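Local structure of anthranilate synthase component I (Streptococcus pneumoniae serotype 4, 5KCK) at residues S259-K264 with G401-A406; N265-T270 with V343-L348. The protein is the first component of a synthase, a mixed alpha-beta protein built round large antiparallel sheets. One frame throughout, in Å; residues are numbered along the deposited sequence.

Interaction 1 of 2, residues S259-K264 with G401-A406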
loop_
_atom_site.group_PDB
_atom_site.type_symbol
_atom_site.label_atom_id
_atom_site.label_comp_id
_atom_site.label_asym_id
_atom_site.label_seq_id
_atom_site.Cartn_x
_atom_site.Cartn_y
_atom_site.Cartn_z
ATOM N N SER A 259 8.730 -15.918 10.544
ATOM C CA SER A 259 7.918 -17.109 10.360
ATOM C C SER A 259 8.569 -18.301 11.048
ATOM O O SER A 259 9.790 -18.460 11.013
ATOM C CB SER A 259 7.747 -17.401 8.872
ATOM O OG SER A 259 7.102 -18.650 8.689
ATOM N N LEU A 260 7.753 -19.137 11.696
ATOM C CA LEU A 260 8.278 -20.411 12.175
ATOM C C LEU A 260 8.269 -21.449 11.062
ATOM O O LEU A 260 9.295 -22.065 10.770
ATOM C CB LEU A 260 7.471 -20.925 13.372
ATOM C CG LEU A 260 7.843 -22.345 13.842
ATOM C CD1 LEU A 260 9.139 -22.359 14.669
ATOM C CD2 LEU A 260 6.712 -23.022 14.614
ATOM N N VAL A 261 7.116 -21.644 10.425
ATOM C CA VAL A 261 6.955 -22.660 9.395
ATOM C C VAL A 261 5.631 -22.412 8.699
ATOM O O VAL A 261 4.674 -21.929 9.315
ATOM C CB VAL A 261 7.007 -24.083 9.990
ATOM C CG1 VAL A 261 5.747 -24.369 10.808
ATOM C CG2 VAL A 261 7.204 -25.124 8.896
ATOM N N SER A 262 5.569 -22.720 7.412
ATOM C CA SER A 262 4.315 -22.696 6.689
ATOM C C SER A 262 4.200 -23.953 5.839
ATOM O O SER A 262 5.200 -24.563 5.444
ATOM C CB SER A 262 4.191 -21.456 5.814
ATOM O OG SER A 262 5.057 -21.537 4.701
ATOM N N VAL A 263 2.964 -24.345 5.577
ATOM C CA VAL A 263 2.662 -25.451 4.687
ATOM C C VAL A 263 1.653 -24.951 3.675
ATOM O O VAL A 263 0.611 -24.406 4.055
ATOM C CB VAL A 263 2.107 -26.667 5.441
ATOM C CG1 VAL A 263 1.897 -27.828 4.472
ATOM C CG2 VAL A 263 3.019 -27.030 6.584
ATOM N N LYS A 264 1.958 -25.143 2.393
ATOM C CA LYS A 264 1.127 -24.612 1.317
ATOM C C LYS A 264 1.155 -25.607 0.165
ATOM O O LYS A 264 2.215 -25.840 -0.427
ATOM C CB LYS A 264 1.626 -23.239 0.881
ATOM C CG LYS A 264 1.093 -22.773 -0.460
ATOM C CD LYS A 264 -0.186 -21.980 -0.317
ATOM C CE LYS A 264 -0.526 -21.276 -1.625
ATOM N NZ LYS A 264 0.632 -20.488 -2.151
ATOM N N GLY A 401 -5.858 -27.746 5.093
ATOM C CA GLY A 401 -4.624 -28.335 5.567
ATOM C C GLY A 401 -3.395 -27.465 5.383
ATOM O O GLY A 401 -2.317 -27.838 5.861
ATOM N N ASP A 402 -3.517 -26.334 4.687
ATOM C CA ASP A 402 -2.458 -25.339 4.667
ATOM C C ASP A 402 -2.303 -24.715 6.051
ATOM O O ASP A 402 -3.217 -24.741 6.883
ATOM C CB ASP A 402 -2.751 -24.235 3.650
ATOM C CG ASP A 402 -2.565 -24.691 2.219
ATOM O OD1 ASP A 402 -2.034 -25.803 2.007
ATOM O OD2 ASP A 402 -2.943 -23.931 1.303
HETATM N N MSE A 403 -1.134 -24.134 6.284
HETATM C CA MSE A 403 -0.812 -23.595 7.596
HETATM C C MSE A 403 0.217 -22.496 7.479
HETATM O O MSE A 403 1.090 -22.557 6.617
HETATM C CB MSE A 403 -0.281 -24.695 8.510
HETATM C CG MSE A 403 -0.059 -24.240 9.931
HETATM SE SE MSE A 403 0.603 -25.678 11.073
HETATM C CE MSE A 403 2.374 -25.926 10.237
ATOM N N ASP A 404 0.120 -21.485 8.341
ATOM C CA ASP A 404 1.125 -20.429 8.386
ATOM C C ASP A 404 1.302 -19.991 9.831
ATOM O O ASP A 404 0.367 -19.469 10.441
ATOM C CB ASP A 404 0.719 -19.256 7.493
ATOM C CG ASP A 404 1.836 -18.250 7.314
ATOM O OD1 ASP A 404 2.967 -18.538 7.765
ATOM O OD2 ASP A 404 1.578 -17.177 6.721
ATOM N N LEU A 405 2.498 -20.206 10.378
ATOM C CA LEU A 405 2.768 -19.981 11.792
ATOM C C LEU A 405 3.950 -19.037 11.963
ATOM O O LEU A 405 5.019 -19.263 11.386
ATOM C CB LEU A 405 3.053 -21.308 12.504
ATOM C CG LEU A 405 1.875 -22.270 12.671
ATOM C CD1 LEU A 405 2.352 -23.533 13.343
ATOM C CD2 LEU A 405 0.752 -21.620 13.480
ATOM N N ALA A 406 3.760 -17.994 12.766
ATOM C CA ALA A 406 4.845 -17.106 13.164
ATOM C C ALA A 406 5.478 -17.567 14.477
ATOM O O ALA A 406 4.818 -18.162 15.337
ATOM C CB ALA A 406 4.331 -15.673 13.318
#

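Interaction 2 of 2, residues N265-T270 with V343-L348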
loop_
_atom_site.group_PDB
_atom_site.type_symbol
_atom_site.label_atom_id
_atom_site.label_comp_id
_atom_site.label_asym_id
_atom_site.label_seq_id
_atom_site.Cartn_x
_atom_site.Cartn_y
_atom_site.Cartn_z
ATOM N N ASN A 265 -0.002 -26.203 -0.124
ATOM C CA ASN A 265 -0.161 -27.209 -1.178
ATOM C C ASN A 265 0.920 -28.288 -1.096
ATOM O O ASN A 265 1.586 -28.607 -2.080
ATOM C CB ASN A 265 -0.171 -26.555 -2.559
ATOM C CG ASN A 265 -1.375 -25.639 -2.761
ATOM O OD1 ASN A 265 -2.435 -25.839 -2.161
ATOM N ND2 ASN A 265 -1.213 -24.627 -3.604
ATOM N N GLY A 266 1.090 -28.850 0.098
ATOM C CA GLY A 266 2.036 -29.923 0.308
ATOM C C GLY A 266 3.490 -29.509 0.386
ATOM O O GLY A 266 4.352 -30.380 0.575
ATOM N N ILE A 267 3.795 -28.221 0.236
ATOM C CA ILE A 267 5.155 -27.702 0.343
ATOM C C ILE A 267 5.350 -27.114 1.741
ATOM O O ILE A 267 4.550 -26.280 2.193
ATOM C CB ILE A 267 5.424 -26.641 -0.741
ATOM C CG1 ILE A 267 5.002 -27.159 -2.123
ATOM C CG2 ILE A 267 6.885 -26.193 -0.725
ATOM C CD1 ILE A 267 5.662 -28.471 -2.531
ATOM N N VAL A 268 6.409 -27.546 2.425
ATOM C CA VAL A 268 6.821 -26.983 3.713
ATOM C C VAL A 268 7.915 -25.952 3.470
ATOM O O VAL A 268 8.884 -26.221 2.747
ATOM C CB VAL A 268 7.313 -28.083 4.667
ATOM C CG1 VAL A 268 7.568 -27.518 6.055
ATOM C CG2 VAL A 268 6.304 -29.199 4.724
ATOM N N THR A 269 7.774 -24.777 4.077
ATOM C CA THR A 269 8.720 -23.682 3.888
ATOM C C THR A 269 9.172 -23.140 5.237
ATOM O O THR A 269 8.352 -22.937 6.133
ATOM C CB THR A 269 8.093 -22.537 3.070
ATOM O OG1 THR A 269 7.693 -23.024 1.783
ATOM C CG2 THR A 269 9.075 -21.374 2.900
ATOM N N THR A 270 10.477 -22.902 5.381
ATOM C CA THR A 270 10.996 -22.096 6.474
ATOM C C THR A 270 11.759 -20.915 5.897
ATOM O O THR A 270 12.199 -20.929 4.744
ATOM C CB THR A 270 11.921 -22.880 7.424
ATOM O OG1 THR A 270 13.064 -23.363 6.705
ATOM C CG2 THR A 270 11.193 -24.046 8.076
ATOM N N VAL A 343 15.492 -18.994 2.251
ATOM C CA VAL A 343 14.258 -19.757 2.086
ATOM C C VAL A 343 14.615 -21.227 1.879
ATOM O O VAL A 343 15.442 -21.561 1.021
ATOM C CB VAL A 343 13.415 -19.223 0.908
ATOM C CG1 VAL A 343 12.152 -20.052 0.714
ATOM C CG2 VAL A 343 13.053 -17.750 1.133
ATOM N N VAL A 344 14.003 -22.100 2.677
ATOM C CA VAL A 344 14.159 -23.545 2.559
ATOM C C VAL A 344 12.783 -24.149 2.320
ATOM O O VAL A 344 11.819 -23.789 3.006
ATOM C CB VAL A 344 14.804 -24.157 3.815
ATOM C CG1 VAL A 344 15.177 -25.629 3.556
ATOM C CG2 VAL A 344 16.018 -23.343 4.246
ATOM N N LYS A 345 12.694 -25.063 1.352
ATOM C CA LYS A 345 11.433 -25.689 0.980
ATOM C C LYS A 345 11.632 -27.184 0.775
ATOM O O LYS A 345 12.706 -27.633 0.356
ATOM C CB LYS A 345 10.849 -25.088 -0.309
ATOM C CG LYS A 345 10.365 -23.656 -0.177
ATOM C CD LYS A 345 10.006 -23.065 -1.538
ATOM C CE LYS A 345 9.336 -21.708 -1.387
ATOM N NZ LYS A 345 8.093 -21.816 -0.539
ATOM N N GLY A 346 10.573 -27.946 1.046
ATOM C CA GLY A 346 10.551 -29.360 0.717
ATOM C C GLY A 346 9.137 -29.852 0.485
ATOM O O GLY A 346 8.159 -29.196 0.857
ATOM N N ARG A 347 9.039 -31.038 -0.116
ATOM C CA ARG A 347 7.751 -31.662 -0.410
ATOM C C ARG A 347 7.370 -32.614 0.725
ATOM O O ARG A 347 7.979 -33.673 0.892
ATOM C CB ARG A 347 7.808 -32.390 -1.748
ATOM C CG ARG A 347 6.471 -32.937 -2.217
ATOM C CD ARG A 347 6.593 -33.562 -3.604
ATOM N NE ARG A 347 7.205 -32.633 -4.556
ATOM C CZ ARG A 347 6.546 -31.662 -5.188
ATOM N NH1 ARG A 347 5.248 -31.486 -4.970
ATOM N NH2 ARG A 347 7.186 -30.859 -6.033
ATOM N N LEU A 348 6.355 -32.237 1.492
ATOM C CA LEU A 348 5.889 -33.038 2.620
ATOM C C LEU A 348 5.550 -34.467 2.193
ATOM O O LEU A 348 4.933 -34.687 1.150
ATOM C CB LEU A 348 4.660 -32.358 3.224
ATOM C CG LEU A 348 4.120 -32.789 4.578
ATOM C CD1 LEU A 348 5.159 -32.544 5.661
ATOM C CD2 LEU A 348 2.835 -32.030 4.866
HETATM O O HOH W 1 2.751 -29.960 -4.840
HETATM O O HOH W 2 3.680 -32.995 -0.221
#

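Interaction 1 of 2, residues S259-K264 with G401-A406
M403, a selenomethionine, reaches across to V261 and V263 on one face of an antiparallel strand pair. Its chain runs extended and then bends at the selenium (chi3 67°), which brings CE over to the other strand. CE lies 3.8 Å from V261 CG1 and 3.9 Å from V263 CG2. V261 holds CG1 between its backbone N and carbonyl carbon (chi1 71°), on the side of this methyl. Helix 354-361 covers V261, V263 and L405. S262 and D404 pair on the other face. D404 OD1 is 3.7 Å from S262 CB, but its hydrogen bond goes to the hydroxyl of Y241. D402 sets OD1 3.4 Å from K264 CA and bonds the backbone N of N265. K264 NZ stays 6.0 Å from D402 OD2, so the two charges do not pair. V263 and M403 exchange two backbone bonds of 2.8 Å, V263 N to M403 O and M403 N to V263 O. Toward S259 the register slips by one. L260 N and, weakly, V261 N both turn to L405 O, a classic beta bulge. Backbone bonds and apolar methyls hold this pair, while the D402 and D404 carboxylates bond N265 and Y241.

Interaction 2 of 2, residues N265-T270 with V343-L348
K345 and T269 lie side by side on one face of the strand pair and point the same way. The lysine chain is extended as far as CE and bends at its last torsion (chi4 -58°), which turns NZ onto T269 OG1. This hydrogen bond is short, 2.6 Å, with the lysine as donor. K345 CG also passes 3.4 Å from T269 OG1. Further along the same face, I267 CD1 sits over one face of the R347 guanidinium, 3.9 Å from NH1. Water 1 lies in the plane of that group at its edge. It gives a proton to N265 O and weakly accepts one from R347 NH1. A bound glycerol is also close to R347.

The other face is largely apolar and mostly buried. V268 CG2 meets L348 CD1 at 3.7 Å, and T270 OG1 rests 3.5 Å from V344 CB. That hydroxyl is buried without a polar partner in the model. I314 of helix 297-316 packs on V268, T270 and V344.

Paired backbone bonds position these groups: V268 with G346, and T270 with V344. L348 N adds a bond of 2.9 Å to G266 O, nearly along the C=O axis. Water 2 donates to G266 O and to L348 O. Outward, S322 OG bonds R347 N, and strand 324-333 flanks V343. On the other side, T269 bonds the backbone of S262. The arrangement is a regular antiparallel pair within the large antiparallel sheet of the chain, with a helix against its largely apolar face.

Interactions 1 and 2 are neighbours in one antiparallel sheet, with centres about 9 Å apart. Strands 259-264 and 267-270 follow each other in the chain as a hairpin, and each takes a different outer partner. The S262-T269 backbone bond and the D402-N265 bond tie the two contacts together, and V261 packs on V268. Interaction 1 lies nearer the centre of the chain and is more buried; a bulge breaks its register. Interaction 2 lies further out, keeps an even register and has more polar chemistry across its strands, with a lysine-threonine bond and two waters. Different helices cover their largely apolar faces, 354-361 and 297-316.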